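Local coordinates for protein ATP-dependent kinase YFH7 (Saccharomyces cerevisiae, PDB 2GA8) that acts as an ATP-dependent kinase of P-loop type that could be involved in endoplasmic reticulum membrane assembly, at residues N74-L79 with C199-K204; D191-L196 with Q274-K279; T302-A307 with E321-F326. All blocks are in the same frame, centred on the assembly; numbering follows the deposited sequence.

Interaction 1 (N74-L79 with C199-K204). With SO4 (sulfate ion), chain I.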
loop_
_atom_site.group_PDB
_atom_site.type_symbol
_atom_site.label_atom_id
_atom_site.label_comp_id
_atom_site.label_asym_id
_atom_site.label_seq_id
_atom_site.Cartn_x
_atom_site.Cartn_y
_atom_site.Cartn_z
ATOM N N ASN A 74 -2.373 -15.986 -12.998
ATOM C CA ASN A 74 -2.075 -14.918 -13.950
ATOM C C ASN A 74 -2.673 -13.651 -13.356
ATOM O O ASN A 74 -3.889 -13.516 -13.259
ATOM C CB ASN A 74 -2.710 -15.209 -15.312
ATOM C CG ASN A 74 -2.139 -14.337 -16.413
ATOM O OD1 ASN A 74 -2.049 -13.118 -16.270
ATOM N ND2 ASN A 74 -1.754 -14.959 -17.522
ATOM N N LEU A 75 -1.817 -12.720 -12.957
ATOM C CA LEU A 75 -2.302 -11.507 -12.321
ATOM C C LEU A 75 -2.597 -10.325 -13.226
ATOM O O LEU A 75 -3.421 -9.478 -12.881
ATOM C CB LEU A 75 -1.320 -11.085 -11.229
ATOM C CG LEU A 75 -1.116 -12.169 -10.168
ATOM C CD1 LEU A 75 -0.049 -11.739 -9.186
ATOM C CD2 LEU A 75 -2.435 -12.441 -9.465
ATOM N N VAL A 76 -1.952 -10.266 -14.384
ATOM C CA VAL A 76 -2.171 -9.139 -15.278
ATOM C C VAL A 76 -2.599 -9.502 -16.694
ATOM O O VAL A 76 -2.272 -8.797 -17.648
ATOM C CB VAL A 76 -0.912 -8.251 -15.342
ATOM C CG1 VAL A 76 -0.653 -7.633 -13.976
ATOM C CG2 VAL A 76 0.289 -9.075 -15.784
ATOM N N ASP A 77 -3.339 -10.597 -16.826
ATOM C CA ASP A 77 -3.826 -11.032 -18.129
ATOM C C ASP A 77 -4.885 -10.057 -18.648
ATOM O O ASP A 77 -5.062 -9.903 -19.854
ATOM C CB ASP A 77 -4.423 -12.437 -18.021
ATOM C CG ASP A 77 -5.497 -12.532 -16.951
ATOM O OD1 ASP A 77 -6.520 -11.825 -17.069
ATOM O OD2 ASP A 77 -5.315 -13.309 -15.990
ATOM N N SER A 78 -5.580 -9.397 -17.725
ATOM C CA SER A 78 -6.632 -8.442 -18.071
ATOM C C SER A 78 -6.072 -7.115 -18.587
ATOM O O SER A 78 -6.815 -6.282 -19.107
ATOM C CB SER A 78 -7.516 -8.169 -16.850
ATOM O OG SER A 78 -8.080 -9.363 -16.342
ATOM N N LEU A 79 -4.766 -6.922 -18.438
ATOM C CA LEU A 79 -4.123 -5.691 -18.880
ATOM C C LEU A 79 -3.579 -5.807 -20.294
ATOM O O LEU A 79 -3.142 -6.876 -20.710
ATOM C CB LEU A 79 -2.976 -5.326 -17.940
ATOM C CG LEU A 79 -3.320 -5.024 -16.481
ATOM C CD1 LEU A 79 -2.048 -4.568 -15.771
ATOM C CD2 LEU A 79 -4.396 -3.950 -16.405
ATOM N N CYS A 199 -4.179 -3.147 -5.796
ATOM C CA CYS A 199 -5.287 -3.684 -5.008
ATOM C C CYS A 199 -6.049 -4.768 -5.762
ATOM O O CYS A 199 -6.487 -5.737 -5.157
ATOM C CB CYS A 199 -6.236 -2.571 -4.573
ATOM S SG CYS A 199 -5.478 -1.439 -3.394
ATOM N N LYS A 200 -6.187 -4.620 -7.080
ATOM C CA LYS A 200 -6.880 -5.635 -7.880
ATOM C C LYS A 200 -6.037 -6.915 -7.911
ATOM O O LYS A 200 -6.566 -8.026 -7.891
ATOM C CB LYS A 200 -7.091 -5.146 -9.314
ATOM C CG LYS A 200 -8.039 -3.970 -9.449
ATOM C CD LYS A 200 -8.325 -3.685 -10.922
ATOM C CE LYS A 200 -9.390 -2.617 -11.085
ATOM N NZ LYS A 200 -9.705 -2.393 -12.526
ATOM N N ILE A 201 -4.721 -6.745 -7.983
ATOM C CA ILE A 201 -3.801 -7.872 -7.998
ATOM C C ILE A 201 -3.888 -8.588 -6.656
ATOM O O ILE A 201 -3.963 -9.815 -6.597
ATOM C CB ILE A 201 -2.350 -7.387 -8.248
ATOM C CG1 ILE A 201 -2.207 -6.952 -9.708
ATOM C CG2 ILE A 201 -1.352 -8.483 -7.890
ATOM C CD1 ILE A 201 -0.867 -6.340 -10.043
ATOM N N LEU A 202 -3.889 -7.816 -5.572
ATOM C CA LEU A 202 -3.984 -8.413 -4.248
ATOM C C LEU A 202 -5.305 -9.153 -4.056
ATOM O O LEU A 202 -5.339 -10.248 -3.488
ATOM C CB LEU A 202 -3.830 -7.340 -3.167
ATOM C CG LEU A 202 -2.443 -6.703 -3.073
ATOM C CD1 LEU A 202 -2.452 -5.612 -2.009
ATOM C CD2 LEU A 202 -1.416 -7.777 -2.728
ATOM N N ALA A 203 -6.396 -8.557 -4.523
ATOM C CA ALA A 203 -7.699 -9.189 -4.382
ATOM C C ALA A 203 -7.734 -10.492 -5.166
ATOM O O ALA A 203 -8.335 -11.471 -4.730
ATOM C CB ALA A 203 -8.809 -8.250 -4.863
ATOM N N LYS A 204 -7.083 -10.504 -6.325
ATOM C CA LYS A 204 -7.057 -11.710 -7.140
ATOM C C LYS A 204 -6.248 -12.801 -6.444
ATOM O O LYS A 204 -6.614 -13.976 -6.503
ATOM C CB LYS A 204 -6.468 -11.416 -8.524
ATOM C CG LYS A 204 -6.521 -12.614 -9.470
ATOM C CD LYS A 204 -6.282 -12.210 -10.923
ATOM C CE LYS A 204 -6.459 -13.407 -11.849
ATOM N NZ LYS A 204 -6.378 -13.030 -13.288
HETATM S S SO4 I . -11.914 0.479 -13.219
HETATM O O1 SO4 I . -11.032 1.581 -12.786
HETATM O O2 SO4 I . -11.138 -0.476 -14.034
HETATM O O3 SO4 I . -12.460 -0.212 -12.035
HETATM O O4 SO4 I . -13.025 1.025 -14.025
HETATM O O HOH W 1 -8.265 -10.268 -13.806
#

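Interaction 2 (D191-L196 with Q274-K279). With SO4 (sulfate ion), chain I.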
loop_
_atom_site.group_PDB
_atom_site.type_symbol
_atom_site.label_atom_id
_atom_site.label_comp_id
_atom_site.label_asym_id
_atom_site.label_seq_id
_atom_site.Cartn_x
_atom_site.Cartn_y
_atom_site.Cartn_z
ATOM N N ASP A 191 0.083 8.075 -8.124
ATOM C CA ASP A 191 -0.406 7.281 -9.246
ATOM C C ASP A 191 -1.524 6.401 -8.671
ATOM O O ASP A 191 -1.314 5.222 -8.364
ATOM C CB ASP A 191 0.708 6.398 -9.822
ATOM C CG ASP A 191 0.302 5.726 -11.120
ATOM O OD1 ASP A 191 -0.913 5.641 -11.396
ATOM O OD2 ASP A 191 1.191 5.273 -11.862
ATOM N N SER A 192 -2.710 6.983 -8.510
ATOM C CA SER A 192 -3.849 6.251 -7.966
ATOM C C SER A 192 -4.242 5.089 -8.871
ATOM O O SER A 192 -4.769 4.079 -8.394
ATOM C CB SER A 192 -5.053 7.185 -7.787
ATOM O OG SER A 192 -5.465 7.718 -9.028
ATOM N N ASN A 193 -3.987 5.245 -10.172
ATOM C CA ASN A 193 -4.292 4.223 -11.174
ATOM C C ASN A 193 -3.564 2.921 -10.839
ATOM O O ASN A 193 -4.166 1.844 -10.779
ATOM C CB ASN A 193 -3.811 4.657 -12.574
ATOM C CG ASN A 193 -4.263 6.062 -12.967
ATOM O OD1 ASN A 193 -4.385 6.949 -12.132
ATOM N ND2 ASN A 193 -4.474 6.269 -14.265
ATOM N N ASN A 194 -2.253 3.025 -10.644
ATOM C CA ASN A 194 -1.456 1.844 -10.354
ATOM C C ASN A 194 -1.652 1.318 -8.937
ATOM O O ASN A 194 -1.479 0.125 -8.694
ATOM C CB ASN A 194 0.032 2.104 -10.632
ATOM C CG ASN A 194 0.691 0.957 -11.381
ATOM O OD1 ASN A 194 1.895 0.720 -11.257
ATOM N ND2 ASN A 194 -0.097 0.243 -12.170
ATOM N N PHE A 195 -2.006 2.187 -7.994
ATOM C CA PHE A 195 -2.234 1.700 -6.641
ATOM C C PHE A 195 -3.502 0.848 -6.675
ATOM O O PHE A 195 -3.576 -0.217 -6.066
ATOM C CB PHE A 195 -2.416 2.844 -5.648
ATOM C CG PHE A 195 -2.423 2.381 -4.224
ATOM C CD1 PHE A 195 -1.226 2.173 -3.547
ATOM C CD2 PHE A 195 -3.615 2.051 -3.591
ATOM C CE1 PHE A 195 -1.216 1.637 -2.260
ATOM C CE2 PHE A 195 -3.614 1.511 -2.304
ATOM C CZ PHE A 195 -2.416 1.304 -1.642
ATOM N N LEU A 196 -4.513 1.331 -7.388
ATOM C CA LEU A 196 -5.750 0.577 -7.515
ATOM C C LEU A 196 -5.420 -0.755 -8.186
ATOM O O LEU A 196 -5.962 -1.796 -7.817
ATOM C CB LEU A 196 -6.766 1.351 -8.361
ATOM C CG LEU A 196 -8.068 0.608 -8.682
ATOM C CD1 LEU A 196 -8.759 0.202 -7.381
ATOM C CD2 LEU A 196 -8.982 1.510 -9.519
ATOM N N GLN A 274 -12.955 9.851 -3.808
ATOM C CA GLN A 274 -12.825 10.392 -5.151
ATOM C C GLN A 274 -12.013 9.509 -6.081
ATOM O O GLN A 274 -11.178 8.715 -5.637
ATOM C CB GLN A 274 -12.192 11.782 -5.098
ATOM C CG GLN A 274 -13.014 12.800 -4.338
ATOM C CD GLN A 274 -14.364 13.043 -4.974
ATOM O OE1 GLN A 274 -14.454 13.337 -6.167
ATOM N NE2 GLN A 274 -15.426 12.926 -4.178
ATOM N N GLU A 275 -12.273 9.683 -7.374
ATOM C CA GLU A 275 -11.615 8.960 -8.456
ATOM C C GLU A 275 -11.232 7.505 -8.171
ATOM O O GLU A 275 -12.068 6.720 -7.739
ATOM C CB GLU A 275 -10.399 9.752 -8.948
ATOM C CG GLU A 275 -9.491 10.276 -7.849
ATOM C CD GLU A 275 -8.034 10.007 -8.151
ATOM O OE1 GLU A 275 -7.731 8.866 -8.562
ATOM O OE2 GLU A 275 -7.201 10.923 -7.972
ATOM N N ASN A 276 -9.977 7.142 -8.421
ATOM C CA ASN A 276 -9.542 5.763 -8.209
ATOM C C ASN A 276 -9.472 5.344 -6.747
ATOM O O ASN A 276 -9.562 4.156 -6.442
ATOM C CB ASN A 276 -8.171 5.531 -8.856
ATOM C CG ASN A 276 -8.202 5.664 -10.367
ATOM O OD1 ASN A 276 -7.248 6.155 -10.975
ATOM N ND2 ASN A 276 -9.286 5.216 -10.982
ATOM N N TRP A 277 -9.295 6.309 -5.849
ATOM C CA TRP A 277 -9.197 6.007 -4.420
ATOM C C TRP A 277 -10.472 5.376 -3.895
ATOM O O TRP A 277 -10.435 4.459 -3.076
ATOM C CB TRP A 277 -8.911 7.281 -3.614
ATOM C CG TRP A 277 -7.699 8.026 -4.060
ATOM C CD1 TRP A 277 -7.667 9.237 -4.688
ATOM C CD2 TRP A 277 -6.335 7.609 -3.919
ATOM N NE1 TRP A 277 -6.364 9.603 -4.950
ATOM C CE2 TRP A 277 -5.527 8.620 -4.486
ATOM C CE3 TRP A 277 -5.717 6.478 -3.369
ATOM C CZ2 TRP A 277 -4.131 8.536 -4.521
ATOM C CZ3 TRP A 277 -4.324 6.393 -3.403
ATOM C CH2 TRP A 277 -3.549 7.418 -3.975
ATOM N N LYS A 278 -11.603 5.875 -4.379
ATOM C CA LYS A 278 -12.895 5.381 -3.943
ATOM C C LYS A 278 -13.058 3.904 -4.242
ATOM O O LYS A 278 -13.745 3.201 -3.514
ATOM C CB LYS A 278 -14.016 6.181 -4.616
ATOM C CG LYS A 278 -15.411 5.787 -4.173
ATOM C CD LYS A 278 -16.468 6.691 -4.794
ATOM C CE LYS A 278 -17.863 6.306 -4.326
ATOM N NZ LYS A 278 -18.906 7.230 -4.854
ATOM N N LYS A 279 -12.413 3.435 -5.305
ATOM C CA LYS A 279 -12.515 2.040 -5.699
ATOM C C LYS A 279 -11.658 1.099 -4.847
ATOM O O LYS A 279 -11.820 -0.119 -4.909
ATOM C CB LYS A 279 -12.142 1.898 -7.177
ATOM C CG LYS A 279 -12.965 2.793 -8.099
ATOM C CD LYS A 279 -12.475 2.732 -9.541
ATOM C CE LYS A 279 -13.200 3.752 -10.407
ATOM N NZ LYS A 279 -12.693 3.777 -11.812
HETATM S S SO4 I . -11.914 0.479 -13.219
HETATM O O1 SO4 I . -11.032 1.581 -12.786
HETATM O O2 SO4 I . -11.138 -0.476 -14.034
HETATM O O3 SO4 I . -12.460 -0.212 -12.035
HETATM O O4 SO4 I . -13.025 1.025 -14.025
HETATM O O HOH W 2 -4.512 10.596 -8.329
#

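Interaction 3 (T302-A307 with E321-F326)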
loop_
_atom_site.group_PDB
_atom_site.type_symbol
_atom_site.label_atom_id
_atom_site.label_comp_id
_atom_site.label_asym_id
_atom_site.label_seq_id
_atom_site.Cartn_x
_atom_site.Cartn_y
_atom_site.Cartn_z
ATOM N N THR A 302 -0.414 16.378 17.076
ATOM C CA THR A 302 -0.132 16.130 15.676
ATOM C C THR A 302 0.358 17.406 15.008
ATOM O O THR A 302 1.261 17.374 14.172
ATOM C CB THR A 302 -1.380 15.608 14.949
ATOM O OG1 THR A 302 -1.845 14.423 15.605
ATOM C CG2 THR A 302 -1.045 15.277 13.499
ATOM N N GLU A 303 -0.234 18.535 15.386
ATOM C CA GLU A 303 0.167 19.817 14.825
ATOM C C GLU A 303 1.644 20.046 15.121
ATOM O O GLU A 303 2.411 20.460 14.251
ATOM C CB GLU A 303 -0.650 20.942 15.451
ATOM C CG GLU A 303 -0.299 22.318 14.932
ATOM C CD GLU A 303 -1.019 23.406 15.692
ATOM O OE1 GLU A 303 -0.675 23.633 16.869
ATOM O OE2 GLU A 303 -1.935 24.023 15.116
ATOM N N GLU A 304 2.038 19.768 16.360
ATOM C CA GLU A 304 3.422 19.951 16.770
ATOM C C GLU A 304 4.334 18.989 16.027
ATOM O O GLU A 304 5.417 19.368 15.582
ATOM C CB GLU A 304 3.577 19.725 18.275
ATOM C CG GLU A 304 5.012 19.913 18.756
ATOM C CD GLU A 304 5.216 19.453 20.182
ATOM O OE1 GLU A 304 5.071 18.239 20.442
ATOM O OE2 GLU A 304 5.523 20.302 21.043
ATOM N N ARG A 305 3.888 17.743 15.898
ATOM C CA ARG A 305 4.666 16.719 15.215
ATOM C C ARG A 305 4.950 17.099 13.764
ATOM O O ARG A 305 6.089 17.005 13.303
ATOM C CB ARG A 305 3.929 15.374 15.282
ATOM C CG ARG A 305 4.708 14.195 14.720
ATOM C CD ARG A 305 4.026 12.859 15.016
ATOM N NE ARG A 305 3.974 12.560 16.446
ATOM C CZ ARG A 305 3.019 12.974 17.274
ATOM N NH1 ARG A 305 2.011 13.711 16.821
ATOM N NH2 ARG A 305 3.074 12.659 18.562
ATOM N N VAL A 306 3.916 17.530 13.045
ATOM C CA VAL A 306 4.072 17.917 11.651
ATOM C C VAL A 306 4.873 19.211 11.524
ATOM O O VAL A 306 5.700 19.353 10.623
ATOM C CB VAL A 306 2.695 18.086 10.964
ATOM C CG1 VAL A 306 2.866 18.630 9.553
ATOM C CG2 VAL A 306 1.983 16.740 10.912
ATOM N N ALA A 307 4.630 20.153 12.425
ATOM C CA ALA A 307 5.364 21.414 12.382
ATOM C C ALA A 307 6.853 21.105 12.510
ATOM O O ALA A 307 7.678 21.668 11.790
ATOM C CB ALA A 307 4.916 22.324 13.512
ATOM N N GLU A 321 5.913 28.863 12.037
ATOM C CA GLU A 321 5.604 28.832 10.616
ATOM C C GLU A 321 5.097 27.443 10.239
ATOM O O GLU A 321 4.227 27.304 9.377
ATOM C CB GLU A 321 6.851 29.198 9.813
ATOM C CG GLU A 321 7.175 30.690 9.876
ATOM C CD GLU A 321 8.580 31.021 9.415
ATOM O OE1 GLU A 321 9.188 30.205 8.694
ATOM O OE2 GLU A 321 9.071 32.113 9.769
ATOM N N GLY A 322 5.640 26.423 10.898
ATOM C CA GLY A 322 5.217 25.057 10.640
ATOM C C GLY A 322 3.799 24.818 11.137
ATOM O O GLY A 322 3.005 24.147 10.474
ATOM N N ARG A 323 3.481 25.353 12.315
ATOM C CA ARG A 323 2.145 25.201 12.887
ATOM C C ARG A 323 1.131 25.917 11.996
ATOM O O ARG A 323 0.017 25.427 11.783
ATOM C CB ARG A 323 2.092 25.793 14.304
ATOM C CG ARG A 323 2.936 25.064 15.350
ATOM C CD ARG A 323 2.897 25.801 16.697
ATOM N NE ARG A 323 3.737 25.177 17.723
ATOM C CZ ARG A 323 3.456 24.025 18.327
ATOM N NH1 ARG A 323 2.351 23.360 18.017
ATOM N NH2 ARG A 323 4.281 23.535 19.246
ATOM N N GLU A 324 1.522 27.076 11.477
ATOM C CA GLU A 324 0.650 27.857 10.606
ATOM C C GLU A 324 0.320 27.088 9.333
ATOM O O GLU A 324 -0.827 27.071 8.895
ATOM C CB GLU A 324 1.307 29.189 10.244
ATOM C CG GLU A 324 0.566 29.981 9.167
ATOM C CD GLU A 324 -0.853 30.344 9.569
ATOM O OE1 GLU A 324 -1.021 31.098 10.552
ATOM O OE2 GLU A 324 -1.805 29.877 8.903
ATOM N N LYS A 325 1.331 26.460 8.738
ATOM C CA LYS A 325 1.122 25.686 7.519
ATOM C C LYS A 325 0.171 24.529 7.804
ATOM O O LYS A 325 -0.675 24.187 6.978
ATOM C CB LYS A 325 2.453 25.145 6.988
ATOM C CG LYS A 325 2.297 24.294 5.738
ATOM C CD LYS A 325 3.628 23.830 5.182
ATOM C CE LYS A 325 3.422 22.950 3.956
ATOM N NZ LYS A 325 4.711 22.487 3.374
ATOM N N PHE A 326 0.320 23.924 8.975
ATOM C CA PHE A 326 -0.527 22.810 9.375
ATOM C C PHE A 326 -1.979 23.268 9.484
ATOM O O PHE A 326 -2.883 22.636 8.946
ATOM C CB PHE A 326 -0.068 22.263 10.727
ATOM C CG PHE A 326 -0.867 21.087 11.215
ATOM C CD1 PHE A 326 -0.588 19.800 10.761
ATOM C CD2 PHE A 326 -1.888 21.264 12.149
ATOM C CE1 PHE A 326 -1.306 18.711 11.232
ATOM C CE2 PHE A 326 -2.614 20.182 12.626
ATOM C CZ PHE A 326 -2.324 18.900 12.169
#

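Interaction 1 (N74-L79 with C199-K204)
Lys204 NZ is gripped from the loop 74-79 by two oxygens. Lys204 NZ donates to Asn74 O at 2.5 Å, unusually short for such a bond, so the exact length is doubtful, and reaches that carbonyl almost head-on (C=O...N angle 173°). A salt bridge of 2.9 Å joins Lys204 NZ to Asp77 OD2. A water shared with Ser78 OG makes a third, weak contact. Lys204 CG is anti to the backbone N (chi1 -175°) and the chain runs extended beyond it, carrying the ammonium across to the loop. Lys204 CG and CD pass Leu75 CD2, each at 4.1 Å. Leu75 sets CD1 against Ile201 CG2 at 3.7 Å, the two side chains crossing at about a right angle, while Val76 CG1 meets Ile201 CD1. Ile136 of strand 134-136 touches Leu75, Val76 and Ile201, adding to this apolar patch. An alanine at Lys204 would probably leave the Asp77 carboxylate without its cationic mate and open a gap beside Leu75 CD2. Asn74 O and Asp77 OD2 are 3.1 Å apart, a repulsion the ammonium probably offsets; the two bonds of Lys204 NZ tie Asn74 and the type I turn from Val76 to Leu79 to helix 192-206.

Interaction 2 (D191-L196 with Q274-K279)
Ser192 and Glu275 carry the polar part of this contact between the first turn of helix 192-206 and a weakly bonded helical turn, 275-279. Ser192 OG, placed between the backbone N and the carbonyl carbon (chi1 62°), donates to Glu275 OE1 at 2.6 Å and uses the syn lone pair of that oxygen. The anti lone pair of Glu275 OE1 accepts from Asn276 N at 2.8 Å, so two donors grip this atom and fix the rotation of the carboxylate. On the other helix Asp191 is the N-cap: Asp191 OD1 accepts from Asn194 N at 3.0 Å, met from above the carboxylate plane. The Asn193 amide is bonded outside the two segments, OD1 by Arg127 and ND2 to Asp103 O and Phe106 O.

A CH-pi contact adds to the serine's role. Ser192 CB sits over one face of the Trp277 indole, offset toward the rim and 3.9 Å from the centroid of the six-membered ring, and Phe195 CD2 approaches Trp277 CZ3 more distantly.

Apolar packing follows one turn further on. Leu196 CD2 lies 3.7 Å from Lys279 CD and Leu196 CD1 touches Lys279 CB, while Lys279 NZ goes on to bond a sulfate oxygen, O1, at 2.9 Å.

The segments run nearly parallel, 14° apart with axes 8.8 Å from each other. Helix 275-285 comes directly after core strand 262-267, and helix 192-206 comes later than strand 156-160, after two short helices. Such side-by-side helices against a central parallel sheet are characteristic of the alpha/beta core of P-loop kinases.

Interaction 3 (T302-A307 with E321-F326)
Helix segments 302-307 and 321-326 cross at 118° with their axes 8.2 Å apart, and come closest where Ala307 CA lies 4.0 Å from Gly322 CA. Ala307 CB rests on the backbone there, against Gly322 C and Arg323 N. Gly322 has no CB, and a beta carbon modelled there would lie about 2.9 Å from Ala307 O, consistent with the close approach.

Phe326 fills the crossing on one flank of this point. Its CG is anti to the backbone N (chi1 -179°), and one face of the ring is covered by Glu303 CA, which stands over its centre in a CH-pi contact, 3.6 Å from the Phe326 centroid. Glu303 CG packs at 3.4 Å on Phe326 CD2, and Val306 CB reaches Phe326 CD1 at 3.7 Å. Tyr299 meets the same ring edge-to-face.

Arg323 supplies the charged part. Its extended chain passes Ala307 CB, and Arg323 NH1 gives Glu303 OE1 a bent hydrogen bond of 3.2 Å within a salt bridge, close to the guanidinium plane and on the anti side of the carboxylate. Glu304 lies alongside, pointing the same way, with a long salt bridge of 3.9 Å from Glu304 OE2 to Arg323 NH2. One guanidinium thus probably balances two acids, and a bound sulfate lies near it as well.

The side chain of Val306 comes within about 4 Å, nearest atoms, of Gly34 in the predicted ATP-binding loop. A compact helical pair in this position, after the core strand 290-296, is consistent with the lid region of P-loop kinases.

Interactions 1 and 2 share helix 192-206: its first turn packs against helix 275-285, and Ile201 and Lys204 further on meet the loop 74-79. Their centres are 15 Å apart, and one sulfate, probably from the crystallisation liquor, is bonded by both Lys200 and Lys279. Interaction 3 stands apart, its centre 28 Å from that of interaction 2 and 40 Å from that of interaction 1, on the opposite side of the chain's centre from the latter. It is the one beside the predicted ATP loop; in interaction 2 the Trp277 side chain is about 11 Å from that of Lys37, whereas interaction 1 lies away from the predicted nucleotide site.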